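Local coordinates for hemerythrin-like domain-containing protein (Streptococcus mutans, PDB 2QKP) that is of unknown function, its C-terminal PAS domain, the part described here, probably serving as a sensory or ligand-binding module, at residues A[103-111]-A[123-134]. Sequence-based numbering, arbitrary orientation.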
ATOM      1  N   GLY A 103       2.587 -18.413  11.178  1.00 32.01           N
ATOM      2  CA  GLY A 103       1.225 -18.279  11.698  1.00 30.20           C
ATOM      3  C   GLY A 103       0.384 -17.365  10.818  1.00 29.45           C
ATOM      4  O   GLY A 103      -0.455 -16.609  11.312  1.00 29.28           O
ATOM      5  N   LYS A 104       0.614 -17.445   9.511  1.00 27.78           N
ATOM      6  CA  LYS A 104      -0.010 -16.533   8.548  1.00 26.26           C
ATOM      7  C   LYS A 104      -0.670 -17.346   7.459  1.00 24.68           C
ATOM      8  O   LYS A 104      -0.221 -18.456   7.126  1.00 25.54           O
ATOM      9  CB  LYS A 104       1.034 -15.605   7.906  1.00 26.44           C
ATOM     10  CG  LYS A 104       1.504 -14.467   8.811  1.00 27.63           C
ATOM     11  CD  LYS A 104       2.586 -13.602   8.189  1.00 27.62           C
ATOM     12  CE  LYS A 104       3.019 -12.552   9.201  1.00 31.10           C
ATOM     13  NZ  LYS A 104       3.908 -11.507   8.631  1.00 32.12           N
ATOM     14  N   PHE A 105      -1.740 -16.799   6.900  1.00 22.91           N
ATOM     15  CA  PHE A 105      -2.254 -17.290   5.652  1.00 20.99           C
ATOM     16  C   PHE A 105      -1.920 -16.210   4.639  1.00 20.17           C
ATOM     17  O   PHE A 105      -2.411 -15.100   4.738  1.00 18.98           O
ATOM     18  CB  PHE A 105      -3.751 -17.538   5.690  1.00 21.62           C
ATOM     19  CG  PHE A 105      -4.221 -18.329   4.537  1.00 23.40           C
ATOM     20  CD1 PHE A 105      -4.196 -19.723   4.580  1.00 25.50           C
ATOM     21  CD2 PHE A 105      -4.593 -17.713   3.364  1.00 24.35           C
ATOM     22  CE1 PHE A 105      -4.610 -20.465   3.487  1.00 26.02           C
ATOM     23  CE2 PHE A 105      -5.018 -18.468   2.263  1.00 25.09           C
ATOM     24  CZ  PHE A 105      -5.022 -19.814   2.320  1.00 24.33           C
ATOM     25  N   VAL A 106      -1.080 -16.556   3.674  1.00 18.44           N
ATOM     26  CA  VAL A 106      -0.436 -15.550   2.840  1.00 18.07           C
ATOM     27  C   VAL A 106      -1.189 -15.375   1.531  1.00 17.77           C
ATOM     28  O   VAL A 106      -1.534 -16.361   0.869  1.00 17.48           O
ATOM     29  CB  VAL A 106       1.035 -15.979   2.556  1.00 19.09           C
ATOM     30  CG1 VAL A 106       1.766 -14.941   1.665  1.00 19.03           C
ATOM     31  CG2 VAL A 106       1.805 -16.179   3.886  1.00 20.08           C
ATOM     32  N   TYR A 107      -1.447 -14.120   1.150  1.00 16.53           N
ATOM     33  CA  TYR A 107      -2.057 -13.831  -0.145  1.00 14.94           C
ATOM     34  C   TYR A 107      -1.089 -12.943  -0.923  1.00 15.52           C
ATOM     35  O   TYR A 107      -0.684 -11.881  -0.426  1.00 14.72           O
ATOM     36  CB  TYR A 107      -3.358 -13.051   0.087  1.00 16.13           C
ATOM     37  CG  TYR A 107      -4.166 -12.805  -1.170  1.00 14.27           C
ATOM     38  CD1 TYR A 107      -5.034 -13.778  -1.657  1.00 14.65           C
ATOM     39  CD2 TYR A 107      -4.102 -11.585  -1.850  1.00 16.58           C
ATOM     40  CE1 TYR A 107      -5.800 -13.559  -2.801  1.00 17.50           C
ATOM     41  CE2 TYR A 107      -4.857 -11.365  -3.018  1.00 18.21           C
ATOM     42  CZ  TYR A 107      -5.716 -12.351  -3.469  1.00 18.34           C
ATOM     43  OH  TYR A 107      -6.506 -12.138  -4.593  1.00 18.07           O
ATOM     44  N   VAL A 108      -0.715 -13.389  -2.127  1.00 14.25           N
ATOM     45  CA  VAL A 108       0.357 -12.770  -2.904  1.00 14.56           C
ATOM     46  C   VAL A 108      -0.255 -12.187  -4.153  1.00 14.59           C
ATOM     47  O   VAL A 108      -1.065 -12.831  -4.817  1.00 13.81           O
ATOM     48  CB  VAL A 108       1.433 -13.822  -3.322  1.00 15.46           C
ATOM     49  CG1 VAL A 108       2.558 -13.167  -4.084  1.00 16.06           C
ATOM     50  CG2 VAL A 108       1.997 -14.538  -2.113  1.00 16.60           C
ATOM     51  N   THR A 109       0.124 -10.958  -4.473  1.00 14.46           N
ATOM     52  CA  THR A 109      -0.298 -10.399  -5.757  1.00 14.19           C
ATOM     53  C   THR A 109       0.896  -9.877  -6.527  1.00 14.56           C
ATOM     54  O   THR A 109       1.738  -9.176  -5.972  1.00 13.10           O
ATOM     55  CB  THR A 109      -1.252  -9.210  -5.558  1.00 14.66           C
ATOM     56  OG1 THR A 109      -2.384  -9.622  -4.801  1.00 15.00           O
ATOM     57  CG2 THR A 109      -1.691  -8.628  -6.904  1.00 15.82           C
ATOM     58  N   TYR A 110       0.957 -10.226  -7.813  1.00 13.82           N
ATOM     59  CA  TYR A 110       1.873  -9.598  -8.759  1.00 14.92           C
ATOM     60  C   TYR A 110       1.038  -8.754  -9.677  1.00 14.63           C
ATOM     61  O   TYR A 110       0.098  -9.274 -10.320  1.00 14.96           O
ATOM     62  CB  TYR A 110       2.548 -10.658  -9.628  1.00 16.19           C
ATOM     63  CG  TYR A 110       3.499 -11.546  -8.895  1.00 18.56           C
ATOM     64  CD1 TYR A 110       4.854 -11.215  -8.835  1.00 22.09           C
ATOM     65  CD2 TYR A 110       3.065 -12.722  -8.300  1.00 19.84           C
ATOM     66  CE1 TYR A 110       5.779 -12.036  -8.167  1.00 24.54           C
ATOM     67  CE2 TYR A 110       3.995 -13.571  -7.612  1.00 23.14           C
ATOM     68  CZ  TYR A 110       5.342 -13.201  -7.562  1.00 22.99           C
ATOM     69  OH  TYR A 110       6.321 -13.981  -6.937  1.00 25.74           O
ATOM     70  N   ALA A 111       1.353  -7.458  -9.759  1.00 12.91           N
ATOM     71  CA  ALA A 111       0.554  -6.534 -10.526  1.00 13.28           C
ATOM     72  C   ALA A 111       1.363  -5.789 -11.559  1.00 13.75           C
ATOM     73  O   ALA A 111       2.491  -5.415 -11.286  1.00 13.07           O
ATOM     74  CB  ALA A 111      -0.132  -5.532  -9.564  1.00 13.64           C
ATOM     75  N   VAL A 123       6.821  -4.397 -12.476  1.00 14.10           N
ATOM     76  CA  VAL A 123       5.911  -5.300 -11.757  1.00 14.11           C
ATOM     77  C   VAL A 123       5.965  -5.004 -10.263  1.00 14.00           C
ATOM     78  O   VAL A 123       7.053  -4.923  -9.689  1.00 13.78           O
ATOM     79  CB  VAL A 123       6.281  -6.742 -12.012  1.00 14.95           C
ATOM     80  CG1 VAL A 123       5.487  -7.670 -11.102  1.00 15.16           C
ATOM     81  CG2 VAL A 123       5.987  -7.097 -13.492  1.00 15.75           C
ATOM     82  N   LEU A 124       4.781  -4.839  -9.666  1.00 13.94           N
ATOM     83  CA  LEU A 124       4.635  -4.577  -8.230  1.00 14.57           C
ATOM     84  C   LEU A 124       4.185  -5.876  -7.565  1.00 14.90           C
ATOM     85  O   LEU A 124       3.144  -6.416  -7.946  1.00 15.26           O
ATOM     86  CB  LEU A 124       3.584  -3.466  -8.032  1.00 14.79           C
ATOM     87  CG  LEU A 124       3.036  -3.222  -6.626  1.00 15.76           C
ATOM     88  CD1 LEU A 124       4.173  -2.802  -5.703  1.00 17.67           C
ATOM     89  CD2 LEU A 124       1.956  -2.179  -6.667  1.00 14.94           C
ATOM     90  N   GLU A 125       4.946  -6.373  -6.583  1.00 14.12           N
ATOM     91  CA  GLU A 125       4.525  -7.543  -5.807  1.00 16.13           C
ATOM     92  C   GLU A 125       4.173  -7.095  -4.393  1.00 16.09           C
ATOM     93  O   GLU A 125       4.932  -6.334  -3.776  1.00 15.27           O
ATOM     94  CB  GLU A 125       5.637  -8.601  -5.767  1.00 16.34           C
ATOM     95  CG  GLU A 125       5.261  -9.853  -4.947  1.00 19.23           C
ATOM     96  CD  GLU A 125       6.341 -10.930  -4.929  1.00 21.90           C
ATOM     97  OE1 GLU A 125       7.415 -10.735  -5.548  1.00 27.83           O
ATOM     98  OE2 GLU A 125       6.091 -11.977  -4.304  1.00 28.62           O
ATOM     99  N   TYR A 126       3.013  -7.515  -3.900  1.00 16.02           N
ATOM    100  CA  TYR A 126       2.659  -7.224  -2.521  1.00 15.06           C
ATOM    101  C   TYR A 126       2.056  -8.450  -1.849  1.00 16.25           C
ATOM    102  O   TYR A 126       1.249  -9.219  -2.455  1.00 14.91           O
ATOM    103  CB  TYR A 126       1.762  -5.975  -2.408  1.00 16.15           C
ATOM    104  CG  TYR A 126       0.537  -5.910  -3.305  1.00 14.24           C
ATOM    105  CD1 TYR A 126      -0.713  -6.321  -2.828  1.00 16.03           C
ATOM    106  CD2 TYR A 126       0.616  -5.410  -4.610  1.00 15.08           C
ATOM    107  CE1 TYR A 126      -1.841  -6.227  -3.621  1.00 17.65           C
ATOM    108  CE2 TYR A 126      -0.506  -5.312  -5.420  1.00 16.49           C
ATOM    109  CZ  TYR A 126      -1.736  -5.722  -4.901  1.00 18.19           C
ATOM    110  OH  TYR A 126      -2.862  -5.662  -5.684  1.00 18.04           O
ATOM    111  N   VAL A 127       2.501  -8.658  -0.616  1.00 15.97           N
ATOM    112  CA  VAL A 127       2.170  -9.854   0.133  1.00 15.89           C
ATOM    113  C   VAL A 127       1.428  -9.423   1.403  1.00 15.38           C
ATOM    114  O   VAL A 127       1.887  -8.531   2.125  1.00 15.10           O
ATOM    115  CB  VAL A 127       3.452 -10.630   0.528  1.00 16.78           C
ATOM    116  CG1 VAL A 127       3.096 -11.837   1.297  1.00 18.34           C
ATOM    117  CG2 VAL A 127       4.316 -10.994  -0.707  1.00 17.31           C
ATOM    118  N   GLN A 128       0.308 -10.091   1.683  1.00 15.36           N
ATOM    119  CA  GLN A 128      -0.487  -9.745   2.863  1.00 16.17           C
ATOM    120  C   GLN A 128      -0.830 -10.984   3.676  1.00 16.58           C
ATOM    121  O   GLN A 128      -1.052 -12.061   3.130  1.00 17.03           O
ATOM    122  CB  GLN A 128      -1.776  -9.072   2.434  1.00 14.47           C
ATOM    123  CG  GLN A 128      -2.570  -8.382   3.606  1.00 15.56           C
ATOM    124  CD  GLN A 128      -3.752  -7.589   3.076  1.00 15.87           C
ATOM    125  OE1 GLN A 128      -4.089  -7.670   1.885  1.00 17.34           O
ATOM    126  NE2 GLN A 128      -4.393  -6.829   3.948  1.00 18.50           N
ATOM    127  N   ASP A 129      -0.894 -10.821   4.993  1.00 17.82           N
ATOM    128  CA  ASP A 129      -1.433 -11.893   5.815  1.00 18.60           C
ATOM    129  C   ASP A 129      -2.952 -11.663   5.917  1.00 18.47           C
ATOM    130  O   ASP A 129      -3.433 -10.612   6.385  1.00 18.43           O
ATOM    131  CB  ASP A 129      -0.757 -11.917   7.188  1.00 19.35           C
ATOM    132  CG  ASP A 129      -1.429 -12.881   8.154  1.00 21.78           C
ATOM    133  OD1 ASP A 129      -1.965 -13.930   7.709  1.00 24.05           O
ATOM    134  OD2 ASP A 129      -1.433 -12.552   9.372  1.00 24.51           O
ATOM    135  N   ILE A 130      -3.709 -12.653   5.461  1.00 17.81           N
ATOM    136  CA  ILE A 130      -5.161 -12.518   5.468  1.00 18.63           C
ATOM    137  C   ILE A 130      -5.840 -13.378   6.539  1.00 20.14           C
ATOM    138  O   ILE A 130      -7.074 -13.331   6.694  1.00 20.87           O
ATOM    139  CB  ILE A 130      -5.789 -12.752   4.081  1.00 17.58           C
ATOM    140  CG1 ILE A 130      -5.449 -14.146   3.540  1.00 14.58           C
ATOM    141  CG2 ILE A 130      -5.272 -11.722   3.097  1.00 16.75           C
ATOM    142  CD1 ILE A 130      -6.298 -14.590   2.370  1.00 16.73           C
ATOM    143  N   LYS A 131      -5.042 -14.126   7.295  1.00 21.41           N
ATOM    144  CA  LYS A 131      -5.578 -14.959   8.385  1.00 23.73           C
ATOM    145  C   LYS A 131      -6.478 -14.178   9.359  1.00 24.51           C
ATOM    146  O   LYS A 131      -7.546 -14.693   9.730  1.00 24.65           O
ATOM    147  CB  LYS A 131      -4.464 -15.697   9.146  1.00 23.88           C
ATOM    148  CG  LYS A 131      -5.007 -16.668  10.241  1.00 26.13           C
ATOM    149  CD  LYS A 131      -3.901 -17.466  10.875  1.00 27.25           C
ATOM    150  CE  LYS A 131      -4.422 -18.835  11.306  1.00 32.52           C
ATOM    151  NZ  LYS A 131      -4.544 -19.775  10.133  1.00 37.90           N
ATOM    152  N   PRO A 132      -6.070 -12.950   9.774  1.00 25.32           N
ATOM    153  CA  PRO A 132      -6.911 -12.139  10.671  1.00 25.85           C
ATOM    154  C   PRO A 132      -8.328 -11.895  10.173  1.00 26.64           C
ATOM    155  O   PRO A 132      -9.239 -11.769  10.999  1.00 26.87           O
ATOM    156  CB  PRO A 132      -6.135 -10.816  10.765  1.00 26.58           C
ATOM    157  CG  PRO A 132      -4.713 -11.236  10.597  1.00 26.50           C
ATOM    158  CD  PRO A 132      -4.800 -12.249   9.490  1.00 25.23           C
ATOM    159  N   PHE A 133      -8.527 -11.864   8.854  1.00 26.79           N
ATOM    160  CA  PHE A 133      -9.842 -11.565   8.277  1.00 27.61           C
ATOM    161  C   PHE A 133     -10.815 -12.730   8.390  1.00 29.78           C
ATOM    162  O   PHE A 133     -12.031 -12.529   8.313  1.00 30.20           O
ATOM    163  CB  PHE A 133      -9.740 -11.157   6.807  1.00 26.68           C
ATOM    164  CG  PHE A 133      -8.872  -9.950   6.569  1.00 24.95           C
ATOM    165  CD1 PHE A 133      -8.981  -8.829   7.384  1.00 22.71           C
ATOM    166  CD2 PHE A 133      -7.962  -9.926   5.532  1.00 22.79           C
ATOM    167  CE1 PHE A 133      -8.184  -7.726   7.181  1.00 23.73           C
ATOM    168  CE2 PHE A 133      -7.179  -8.801   5.321  1.00 22.17           C
ATOM    169  CZ  PHE A 133      -7.294  -7.710   6.150  1.00 23.36           C
ATOM    170  N   PHE A 134     -10.283 -13.940   8.551  1.00 31.87           N
ATOM    171  CA  PHE A 134     -11.125 -15.150   8.645  1.00 35.17           C
ATOM    172  C   PHE A 134     -12.017 -15.160   9.909  1.00 37.53           C
ATOM    173  O   PHE A 134     -13.001 -15.901   9.974  1.00 38.81           O
ATOM    174  CB  PHE A 134     -10.275 -16.436   8.559  1.00 34.18           C
ATOM    175  CG  PHE A 134      -9.502 -16.600   7.254  1.00 34.28           C
ATOM    176  CD1 PHE A 134      -8.327 -17.359   7.223  1.00 33.56           C
ATOM    177  CD2 PHE A 134      -9.943 -16.012   6.070  1.00 33.58           C
ATOM    178  CE1 PHE A 134      -7.604 -17.534   6.018  1.00 34.52           C
ATOM    179  CE2 PHE A 134      -9.237 -16.172   4.870  1.00 32.98           C
ATOM    180  CZ  PHE A 134      -8.068 -16.940   4.842  1.00 33.67           C
TER
HETATM  181  O   HOH W   1      -1.893 -14.299  11.468  1.00 28.86           O
HETATM  182  O   HOH W   2      -1.487  -9.448  -2.000  1.00 17.10           O
HETATM  183  O   HOH W   3      -4.962  -7.505  -5.071  1.00 28.59           O
HETATM  184  O   HOH W   4       7.979 -13.725  -5.090  1.00 45.24           O
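T109 and Y126 lie side by side across an antiparallel strand pair, T109 CB sitting over one face of the Y126 ring, 3.7 Å from its centroid. Y126 CG stands between its backbone N and carbonyl carbon (chi1 50°), which brings the ring alongside T109. On the other face of the sheet, Y110 and E125 also run alongside: E125, fully extended, lays CG over the phenol ring, its carboxylate turned 33° from the ring plane. A water donates to E125 OE2 (2.7 Å) and lies close to Y110 OH. Further along, V106 CG1 and V127 CG1 press together at 3.4 Å, tighter than usual. Where regular pairing ends, D129 OD1 takes two backbone N-H groups from opposite faces of its carboxylate plane: F105 N at 3.0 Å and K131 N at 3.1 Å, the second closing an Asx turn. Beyond this turn F134 directs its ring edge at the face of F105 (centroids 5.4 Å apart), while I130 CG1 meets the F105 ring at its edge. Y107 stacks edge-to-face on F133 of the second subunit. Strands 104-114 and 120-129 form the C-terminal beta hairpin of the antiparallel 2-1-5-4-3 sheet characteristic of the PAS fold.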